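Side-chain contacts in transcriptional regulator (TetR/AcrR family) (PDB 5GP9), which probably represses genes of fatty acid degradation by binding operator DNA through a helix-turn-helix domain, with a fatty acyl effector probably bound in its helical regulatory domain: residues A[68-73]-A[130-135]; A[136-139]-A[144-147]; A[8-13]-A[34-39]; A[99-104]-A[166-171]. One frame throughout, in Å; residues are numbered along the deposited sequence.

Contact 1: A[68-73]-A[130-135]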
# COMPACT_ATOMS: atom_id res chain seq x y z
N LYS A 68 -9.33 20.72 -3.58
CA LYS A 68 -8.13 21.58 -3.63
C LYS A 68 -7.16 21.23 -4.74
O LYS A 68 -6.55 22.14 -5.32
CB LYS A 68 -7.36 21.53 -2.34
CG LYS A 68 -8.02 22.33 -1.26
CD LYS A 68 -7.24 22.27 0.04
CE LYS A 68 -7.93 23.14 1.08
NZ LYS A 68 -7.52 22.78 2.45
N ILE A 69 -6.98 19.93 -5.03
CA ILE A 69 -6.10 19.55 -6.11
C ILE A 69 -6.67 20.04 -7.40
O ILE A 69 -5.97 20.72 -8.20
CB ILE A 69 -5.79 18.03 -6.14
CG1 ILE A 69 -5.00 17.69 -4.91
CG2 ILE A 69 -4.95 17.63 -7.38
CD1 ILE A 69 -4.79 16.19 -4.70
N ARG A 70 -7.94 19.72 -7.58
CA ARG A 70 -8.64 19.98 -8.81
C ARG A 70 -8.60 21.48 -9.19
O ARG A 70 -8.47 21.81 -10.37
CB ARG A 70 -10.07 19.48 -8.65
CG ARG A 70 -10.82 19.34 -9.94
CD ARG A 70 -12.24 18.88 -9.61
NE ARG A 70 -12.32 17.46 -9.22
CZ ARG A 70 -12.19 16.46 -10.09
NH1 ARG A 70 -11.93 16.71 -11.37
NH2 ARG A 70 -12.29 15.20 -9.68
N SER A 71 -8.66 22.36 -8.21
CA SER A 71 -8.66 23.80 -8.49
C SER A 71 -7.25 24.36 -8.66
O SER A 71 -7.04 25.32 -9.42
CB SER A 71 -9.49 24.58 -7.47
OG SER A 71 -8.79 24.76 -6.27
N GLN A 72 -6.26 23.80 -7.96
CA GLN A 72 -4.89 24.24 -8.20
C GLN A 72 -4.41 23.83 -9.56
O GLN A 72 -3.66 24.57 -10.18
CB GLN A 72 -3.94 23.68 -7.19
CG GLN A 72 -4.17 24.23 -5.84
CD GLN A 72 -3.09 23.75 -4.96
OE1 GLN A 72 -2.02 23.33 -5.44
NE2 GLN A 72 -3.33 23.81 -3.67
N MET A 73 -4.84 22.63 -9.98
CA MET A 73 -4.56 22.07 -11.29
C MET A 73 -5.23 22.90 -12.37
O MET A 73 -4.64 23.12 -13.41
CB MET A 73 -5.10 20.64 -11.39
CG MET A 73 -4.20 19.62 -10.74
SD MET A 73 -4.39 17.92 -11.36
CE MET A 73 -6.09 17.66 -11.25
N LEU A 130 -6.94 11.35 -10.59
CA LEU A 130 -5.76 10.80 -11.25
C LEU A 130 -6.08 10.38 -12.73
O LEU A 130 -5.39 10.72 -13.66
CB LEU A 130 -5.20 9.60 -10.49
CG LEU A 130 -4.18 9.86 -9.37
CD1 LEU A 130 -3.75 8.57 -8.68
CD2 LEU A 130 -2.91 10.56 -9.83
N ASP A 131 -7.17 9.66 -12.91
CA ASP A 131 -7.60 9.21 -14.26
C ASP A 131 -7.85 10.38 -15.24
O ASP A 131 -7.31 10.36 -16.39
CB ASP A 131 -8.86 8.35 -14.17
CG ASP A 131 -8.63 7.01 -13.52
OD1 ASP A 131 -7.47 6.58 -13.25
OD2 ASP A 131 -9.64 6.35 -13.28
N GLU A 132 -8.50 11.42 -14.73
CA GLU A 132 -8.70 12.63 -15.53
C GLU A 132 -7.39 13.25 -15.98
O GLU A 132 -7.27 13.63 -17.15
CB GLU A 132 -9.51 13.70 -14.82
CG GLU A 132 -10.91 13.30 -14.35
CD GLU A 132 -11.60 14.41 -13.56
OE1 GLU A 132 -12.67 14.14 -13.01
OE2 GLU A 132 -11.07 15.57 -13.48
N LEU A 133 -6.42 13.36 -15.08
CA LEU A 133 -5.12 13.87 -15.42
C LEU A 133 -4.38 13.07 -16.49
O LEU A 133 -3.72 13.63 -17.40
CB LEU A 133 -4.26 13.96 -14.17
CG LEU A 133 -2.92 14.59 -14.39
CD1 LEU A 133 -3.07 16.02 -14.91
CD2 LEU A 133 -2.09 14.55 -13.09
N LEU A 134 -4.46 11.76 -16.35
CA LEU A 134 -3.83 10.89 -17.27
C LEU A 134 -4.47 10.98 -18.68
O LEU A 134 -3.75 10.89 -19.69
CB LEU A 134 -3.93 9.47 -16.75
CG LEU A 134 -2.96 9.24 -15.57
CD1 LEU A 134 -3.38 7.97 -14.87
CD2 LEU A 134 -1.55 9.06 -16.04
N MET A 135 -5.80 10.99 -18.68
CA MET A 135 -6.59 11.16 -19.93
C MET A 135 -6.21 12.44 -20.67
O MET A 135 -6.04 12.42 -21.90
CB MET A 135 -8.09 11.21 -19.61
CG MET A 135 -8.75 9.91 -19.19
SD MET A 135 -8.18 8.47 -20.10
CE MET A 135 -9.01 8.78 -21.70
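At the edge of the Arg-70 guanidinium, close to its plane, sits the carboxylate of Glu-132; the two flat groups are turned 50° against each other, so they do not meet as a coplanar pair. One nitrogen does the bonding. NH1 of Arg-70 donates to OE2 of Glu-132 in a salt bridge with an N-H...O angle of 140°; its 2.5 Å length is unusually short and perhaps imprecise. NH1 of Arg-70 also hydrogen-bonds OE1 of Glu-132 at 3.1 Å. It meets both oxygens on their syn sides, somewhat out of the carboxylate plane. The two chains cross at about a right angle: Arg-70 turns about its CG-CD bond (chi3 -75°), whereas Glu-132 runs extended from CG to its carboxylate.

Beside this polar pair lies a thinner apolar touch, SD of Met-73 against CD1 of Leu-133 at 4.2 Å. Here the backbones remain well apart, with 9.2 Å between CA of Met-73 and CA of Leu-133, and the side chains bridge the distance between helices 50-74 and 113-139. Leu-129 of the latter helix packs on both Arg-70 and Met-73.

OE2 of Glu-132 also bonds a glycerol molecule, probably from the crystallisation liquor. The buried Met-73 and Leu-133 form the inner part of the contact, while the ion pair ties the two helices at a more accessible margin, where the arginine would be expected to favour the ionised form of Glu-132.

Contact 2: A[136-139]-A[144-147]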
# COMPACT_ATOMS: atom_id res chain seq x y z
N GLU A 136 -6.16 13.55 -19.91
CA GLU A 136 -5.69 14.87 -20.40
C GLU A 136 -4.31 14.82 -20.99
O GLU A 136 -4.05 15.26 -22.15
CB GLU A 136 -5.76 15.91 -19.28
CG GLU A 136 -5.51 17.31 -19.75
CD GLU A 136 -5.57 18.37 -18.67
OE1 GLU A 136 -6.07 18.11 -17.54
OE2 GLU A 136 -5.09 19.49 -19.02
N GLY A 137 -3.39 14.27 -20.21
CA GLY A 137 -2.04 14.19 -20.66
C GLY A 137 -1.86 13.38 -21.91
O GLY A 137 -0.96 13.67 -22.75
N LYS A 138 -2.62 12.30 -22.02
CA LYS A 138 -2.56 11.50 -23.23
C LYS A 138 -3.07 12.33 -24.42
O LYS A 138 -2.37 12.44 -25.45
CB LYS A 138 -3.35 10.20 -23.09
CG LYS A 138 -2.55 9.13 -22.32
CD LYS A 138 -3.16 7.73 -22.44
CE LYS A 138 -4.17 7.42 -21.38
NZ LYS A 138 -4.79 6.10 -21.72
N GLU A 139 -4.26 12.89 -24.26
CA GLU A 139 -4.92 13.66 -25.33
C GLU A 139 -4.00 14.80 -25.89
O GLU A 139 -3.98 15.02 -27.11
CB GLU A 139 -6.32 14.16 -24.84
CG GLU A 139 -7.26 14.81 -25.87
CD GLU A 139 -7.99 13.82 -26.80
OE1 GLU A 139 -8.21 12.64 -26.41
OE2 GLU A 139 -8.38 14.22 -27.94
N PHE A 144 2.57 9.02 -22.94
CA PHE A 144 2.60 7.94 -23.90
C PHE A 144 1.18 7.58 -24.32
O PHE A 144 0.32 7.33 -23.47
CB PHE A 144 3.43 6.79 -23.25
CG PHE A 144 3.52 5.55 -24.05
CD1 PHE A 144 3.98 5.60 -25.37
CD2 PHE A 144 3.20 4.31 -23.47
CE1 PHE A 144 4.08 4.43 -26.14
CE2 PHE A 144 3.31 3.13 -24.23
CZ PHE A 144 3.75 3.19 -25.57
N GLN A 145 0.87 7.66 -25.62
CA GLN A 145 -0.49 7.36 -26.11
C GLN A 145 -1.04 5.96 -25.81
O GLN A 145 -2.26 5.81 -25.65
CB GLN A 145 -0.62 7.61 -27.63
CG GLN A 145 -0.88 9.07 -28.04
CD GLN A 145 -2.25 9.62 -27.59
OE1 GLN A 145 -2.44 9.93 -26.42
NE2 GLN A 145 -3.17 9.78 -28.52
N GLU A 146 -0.21 4.93 -25.76
CA GLU A 146 -0.70 3.56 -25.58
C GLU A 146 -0.76 3.19 -24.07
O GLU A 146 -1.01 2.05 -23.70
CB GLU A 146 0.14 2.55 -26.38
CG GLU A 146 -0.08 2.54 -27.92
CD GLU A 146 0.86 1.57 -28.70
OE1 GLU A 146 1.92 1.16 -28.16
OE2 GLU A 146 0.56 1.21 -29.89
N LEU A 147 -0.46 4.15 -23.21
CA LEU A 147 -0.53 3.95 -21.76
C LEU A 147 -1.92 3.50 -21.31
O LEU A 147 -2.89 4.11 -21.64
CB LEU A 147 -0.22 5.29 -21.09
CG LEU A 147 -0.17 5.46 -19.60
CD1 LEU A 147 0.86 4.52 -19.02
CD2 LEU A 147 0.18 6.93 -19.33
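The ammonium nitrogen NZ of Lys-138 is held by two oxygens: it donates to the backbone O of Leu-147 at 2.8 Å and also bonds the side-chain hydroxyl of Thr-149. The motif around the acceptor is a type I beta turn, Phe-144 to Leu-147, in the connection between helices 113-139 and 149-169. Inside the turn, N of Leu-147 bonds O of Phe-144 at 3.3 Å. The lysine bond meets the Leu-147 carbonyl with a C=O...N angle of 160°, and NZ is tilted 19° from the carbonyl plane.

The lysine chain lies alongside the turn before it reaches this oxygen. CG of Lys-138 passes O of Phe-144 at 3.6 Å. A bend about the CG-CD bond (chi3 -89°) carries the ammonium group to the far end of the turn. One chain therefore follows both ends of the turn, its methylenes beside the first carbonyl and its charge at the last.

Farther out, the backbone of Gly-137 bonds that of Phe-143, a second tie between the helix end and the connection. The site also belongs to the dimer: Leu-147 packs on Leu-186 of the second subunit, and the backbone of Phe-144 hydrogen-bonds to that subunit. On the side of the turn that faces the helix, CD of Lys-138 lies 4.1 Å from CB of Leu-147.

Contact 3: A[8-13]-A[34-39]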
# COMPACT_ATOMS: atom_id res chain seq x y z
N TYR A 8 -18.66 19.20 14.83
CA TYR A 8 -18.09 18.23 13.87
C TYR A 8 -16.58 18.24 13.89
O TYR A 8 -15.94 17.22 14.19
CB TYR A 8 -18.63 18.48 12.47
CG TYR A 8 -18.01 17.60 11.43
CD1 TYR A 8 -18.50 16.29 11.20
CD2 TYR A 8 -16.88 18.05 10.73
CE1 TYR A 8 -17.91 15.47 10.29
CE2 TYR A 8 -16.27 17.23 9.79
CZ TYR A 8 -16.79 15.94 9.60
OH TYR A 8 -16.18 15.09 8.70
N ASP A 9 -15.98 19.40 13.58
CA ASP A 9 -14.55 19.46 13.53
C ASP A 9 -13.92 19.13 14.79
O ASP A 9 -12.91 18.44 14.79
CB ASP A 9 -14.08 20.84 13.11
CG ASP A 9 -14.42 21.14 11.70
OD1 ASP A 9 -13.88 20.44 10.83
OD2 ASP A 9 -15.25 22.06 11.44
N GLN A 10 -14.42 19.59 15.95
CA GLN A 10 -13.70 19.25 17.16
C GLN A 10 -13.75 17.72 17.43
O GLN A 10 -12.82 17.20 17.98
CB GLN A 10 -14.13 20.08 18.42
CG GLN A 10 -15.36 19.65 19.11
CD GLN A 10 -16.03 20.80 19.93
OE1 GLN A 10 -16.53 21.75 19.36
NE2 GLN A 10 -15.91 20.73 21.19
N ILE A 11 -14.84 17.04 17.10
CA ILE A 11 -14.89 15.60 17.34
C ILE A 11 -13.92 14.84 16.41
O ILE A 11 -13.11 14.02 16.89
CB ILE A 11 -16.33 15.05 17.20
CG1 ILE A 11 -17.19 15.62 18.33
CG2 ILE A 11 -16.35 13.56 17.31
CD1 ILE A 11 -18.66 15.54 17.96
N ILE A 12 -13.98 15.15 15.13
CA ILE A 12 -13.10 14.47 14.14
C ILE A 12 -11.65 14.82 14.42
O ILE A 12 -10.79 13.94 14.36
CB ILE A 12 -13.52 14.69 12.70
CG1 ILE A 12 -13.37 16.12 12.31
CG2 ILE A 12 -14.85 14.03 12.45
CD1 ILE A 12 -12.90 16.17 10.86
N ASP A 13 -11.35 16.07 14.76
CA ASP A 13 -9.95 16.41 15.07
C ASP A 13 -9.49 15.63 16.28
O ASP A 13 -8.35 15.14 16.34
CB ASP A 13 -9.79 17.93 15.39
CG ASP A 13 -9.90 18.81 14.20
OD1 ASP A 13 -9.97 18.29 13.06
OD2 ASP A 13 -9.99 20.07 14.50
N LYS A 34 -13.44 13.03 25.57
CA LYS A 34 -12.56 13.77 26.49
C LYS A 34 -11.64 14.69 25.72
O LYS A 34 -11.62 15.89 25.98
CB LYS A 34 -11.77 12.83 27.41
CG LYS A 34 -10.75 13.53 28.34
CD LYS A 34 -10.06 12.56 29.31
CE LYS A 34 -8.56 12.79 29.46
NZ LYS A 34 -8.27 14.20 29.80
N ALA A 35 -11.05 14.18 24.65
CA ALA A 35 -10.12 14.98 23.86
C ALA A 35 -10.84 16.13 23.11
O ALA A 35 -10.25 17.18 22.88
CB ALA A 35 -9.39 14.06 22.89
N ALA A 36 -12.12 15.93 22.80
CA ALA A 36 -12.96 16.88 22.11
C ALA A 36 -13.61 17.91 23.08
O ALA A 36 -14.25 18.80 22.62
CB ALA A 36 -14.07 16.18 21.36
N GLY A 37 -13.49 17.67 24.38
CA GLY A 37 -14.08 18.54 25.40
C GLY A 37 -15.58 18.43 25.51
O GLY A 37 -16.29 19.45 25.80
N VAL A 38 -16.09 17.22 25.28
CA VAL A 38 -17.55 17.02 25.21
C VAL A 38 -17.96 15.81 26.02
O VAL A 38 -17.09 15.01 26.41
CB VAL A 38 -18.09 16.91 23.79
CG1 VAL A 38 -17.90 18.18 22.99
CG2 VAL A 38 -17.50 15.68 23.06
N ALA A 39 -19.24 15.79 26.40
CA ALA A 39 -19.85 14.58 27.03
C ALA A 39 -19.94 13.44 25.99
O ALA A 39 -20.14 13.69 24.81
CB ALA A 39 -21.24 14.89 27.57
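Gln-10 meets Ala-36 through a chi1 of 80°, which sets CG between the backbone N and the carbonyl carbon; from there the chain runs extended (chi2 -156°) to the end of helix 29-36. That helix and helix 40-46 make up the predicted helix-turn-helix, and the contact joins the turn between them to the start of helix 8-26, within the three-helix DNA-binding domain of the TetR family. NE2 of Gln-10 donates to the backbone O of Ala-36 at 2.9 Å. The bond is straight at both ends: the carbonyl oxygen is approached at a C=O...N angle of 172°, and the acceptor lies in the plane of the glutamine amide.

The carbonyl used is that of the residue just before Gly-37. Gly-37, with positive phi, makes the Schellman motif that stops helix 29-36, and the side chain of Gln-10 supplies a donor to an oxygen in that terminating turn.

Around this bond the approach is close. CA of Ile-11 and CA of Ala-36 are 5.3 Å apart, a separation allowed by the small methyl group between the backbones. CB of Ala-36 points toward helix 8-26 and lies 4.1 Å from CA of Ile-11, with CG1 of Ile-11 the nearest side-chain atom of that residue. Ile-43 of helix 40-46 packs on both Ile-11 and Val-38, linking the second helix of the motif to the same region. At the outer margin of the contact, CG1 of Val-38 rests 3.7 Å from NE2 of Gln-10.

Contact 4: A[99-104]-A[166-171]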
# COMPACT_ATOMS: atom_id res chain seq x y z
N LYS A 99 -0.27 13.30 12.63
CA LYS A 99 -1.24 12.47 13.26
C LYS A 99 -2.24 11.95 12.19
O LYS A 99 -2.51 10.74 12.18
CB LYS A 99 -1.91 13.21 14.41
CG LYS A 99 -0.90 13.64 15.45
CD LYS A 99 -0.48 12.52 16.31
CE LYS A 99 0.52 12.94 17.38
NZ LYS A 99 1.15 11.67 17.83
N LEU A 100 -2.67 12.79 11.26
CA LEU A 100 -3.56 12.32 10.15
C LEU A 100 -2.85 11.32 9.27
O LEU A 100 -3.42 10.30 8.94
CB LEU A 100 -4.00 13.46 9.29
CG LEU A 100 -4.85 13.14 8.07
CD1 LEU A 100 -6.11 12.44 8.53
CD2 LEU A 100 -5.12 14.46 7.37
N ALA A 101 -1.53 11.53 9.04
CA ALA A 101 -0.74 10.56 8.32
C ALA A 101 -0.63 9.21 9.01
O ALA A 101 -0.67 8.16 8.32
CB ALA A 101 0.64 11.11 8.07
N ILE A 102 -0.46 9.17 10.34
CA ILE A 102 -0.50 7.89 11.07
C ILE A 102 -1.84 7.17 10.86
O ILE A 102 -1.92 5.97 10.59
CB ILE A 102 -0.19 8.08 12.57
CG1 ILE A 102 1.27 8.64 12.71
CG2 ILE A 102 -0.52 6.82 13.33
CD1 ILE A 102 1.66 9.07 14.12
N VAL A 103 -2.90 7.94 10.93
CA VAL A 103 -4.24 7.38 10.63
C VAL A 103 -4.37 6.81 9.21
O VAL A 103 -4.76 5.64 9.02
CB VAL A 103 -5.33 8.41 10.94
CG1 VAL A 103 -6.64 7.88 10.56
CG2 VAL A 103 -5.29 8.76 12.39
N THR A 104 -4.05 7.58 8.21
CA THR A 104 -4.20 7.18 6.79
C THR A 104 -3.25 6.07 6.38
O THR A 104 -3.62 5.18 5.61
CB THR A 104 -4.05 8.35 5.81
OG1 THR A 104 -2.72 8.90 5.84
CG2 THR A 104 -5.07 9.41 6.08
N ASN A 166 6.53 4.97 4.12
CA ASN A 166 7.86 4.83 4.60
C ASN A 166 8.30 6.00 5.53
O ASN A 166 9.00 5.74 6.51
CB ASN A 166 8.80 4.58 3.42
CG ASN A 166 8.81 3.08 3.06
OD1 ASN A 166 9.51 2.28 3.70
ND2 ASN A 166 7.97 2.66 2.12
N TRP A 167 7.81 7.19 5.24
CA TRP A 167 8.11 8.40 6.00
C TRP A 167 7.43 8.27 7.37
O TRP A 167 8.05 8.46 8.43
CB TRP A 167 7.63 9.57 5.22
CG TRP A 167 7.45 10.90 5.89
CD1 TRP A 167 8.46 11.82 6.24
CD2 TRP A 167 6.23 11.49 6.27
NE1 TRP A 167 7.90 12.92 6.81
CE2 TRP A 167 6.53 12.75 6.85
CE3 TRP A 167 4.87 11.09 6.14
CZ2 TRP A 167 5.54 13.61 7.29
CZ3 TRP A 167 3.88 11.96 6.56
CH2 TRP A 167 4.20 13.21 7.11
N VAL A 168 6.16 7.84 7.38
CA VAL A 168 5.46 7.53 8.65
C VAL A 168 6.13 6.44 9.49
O VAL A 168 6.25 6.61 10.71
CB VAL A 168 3.97 7.21 8.43
CG1 VAL A 168 3.34 6.62 9.69
CG2 VAL A 168 3.20 8.41 7.97
N MET A 169 6.67 5.39 8.89
CA MET A 169 7.37 4.34 9.60
C MET A 169 8.68 4.84 10.13
O MET A 169 9.17 4.25 11.07
CB MET A 169 7.63 3.08 8.77
CG MET A 169 6.42 2.35 8.23
SD MET A 169 6.87 1.47 6.65
CE MET A 169 8.46 0.64 6.94
N LYS A 170 9.17 5.95 9.63
CA LYS A 170 10.38 6.63 10.15
C LYS A 170 10.03 7.87 11.00
O LYS A 170 10.79 8.87 11.11
CB LYS A 170 11.31 6.96 8.98
CG LYS A 170 11.92 5.76 8.26
CD LYS A 170 12.77 4.87 9.15
CE LYS A 170 13.33 3.65 8.43
NZ LYS A 170 13.87 2.73 9.47
N ASP A 171 8.86 7.80 11.66
CA ASP A 171 8.43 8.83 12.59
C ASP A 171 8.32 10.18 12.04
O ASP A 171 8.50 11.17 12.77
CB ASP A 171 9.32 8.83 13.87
CG ASP A 171 9.22 7.54 14.65
OD1 ASP A 171 8.10 7.12 14.90
OD2 ASP A 171 10.22 6.90 14.96
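The methyl group of Ala-101 touches two side chains of helix 149-169 at once: its CB is 3.7 Å from CZ3 of Trp-167 and likewise 3.7 Å from CG2 of Val-168. The indole receives it obliquely, at its six-membered ring. One residue along, CG1 of Ile-102 meets CG1 of Val-168 at 4.2 Å. Val-168 divides its branches through a chi1 of 168°: CG1, anti to the backbone N, goes to the isoleucine, and CG2, anti to the carbonyl carbon, to the alanine. CA of Val-168 comes within 6.4 Å of CA of Ile-102, evidence that the helices lie close here. All these touches are apolar.

The next shell fixes the indole. NE1 of Trp-167 hydrogen-bonds the backbone O of Tyr-174, and the ring makes edge-to-face stacks with Tyr-174 and His-98. Asp-171, with positive phi, is the C-prime residue of the Schellman motif ending helix 149-169; its N bonds O of Val-168 at 3.0 Å.

Beyond lie the neighbouring helices. Leu-94 of helix 79-95 packs on Ala-101, while Lys-99 and Val-103 touch helix 8-26 of the DNA-binding region, which places helix 98-107 between that region and the end of helix 149-169.

Overall arrangement
Along the chain, contact 3 closes first, within the DNA-binding region; the other three lie in the C-terminal regulatory region. Contacts 1 and 2 both use helix 113-139, their centres 14 Å apart, and they touch where CD2 of Leu-134 meets CD2 of Leu-147 at 4.3 Å. Contact 4 alternates with contact 1 in sequence but sits across the chain's centre, about 24 Å away between centres. It is nearer contact 3, with centres about 22 Å apart, and its helix 98-107 packs on helix 8-26. Contacts 2 and 3 have centres about 46 Å apart. Helix 98-107 therefore offers a plausible route between the regulatory and DNA-binding parts. Contacts 2 and 4 both touch the second subunit, as does Leu-134 of contact 1.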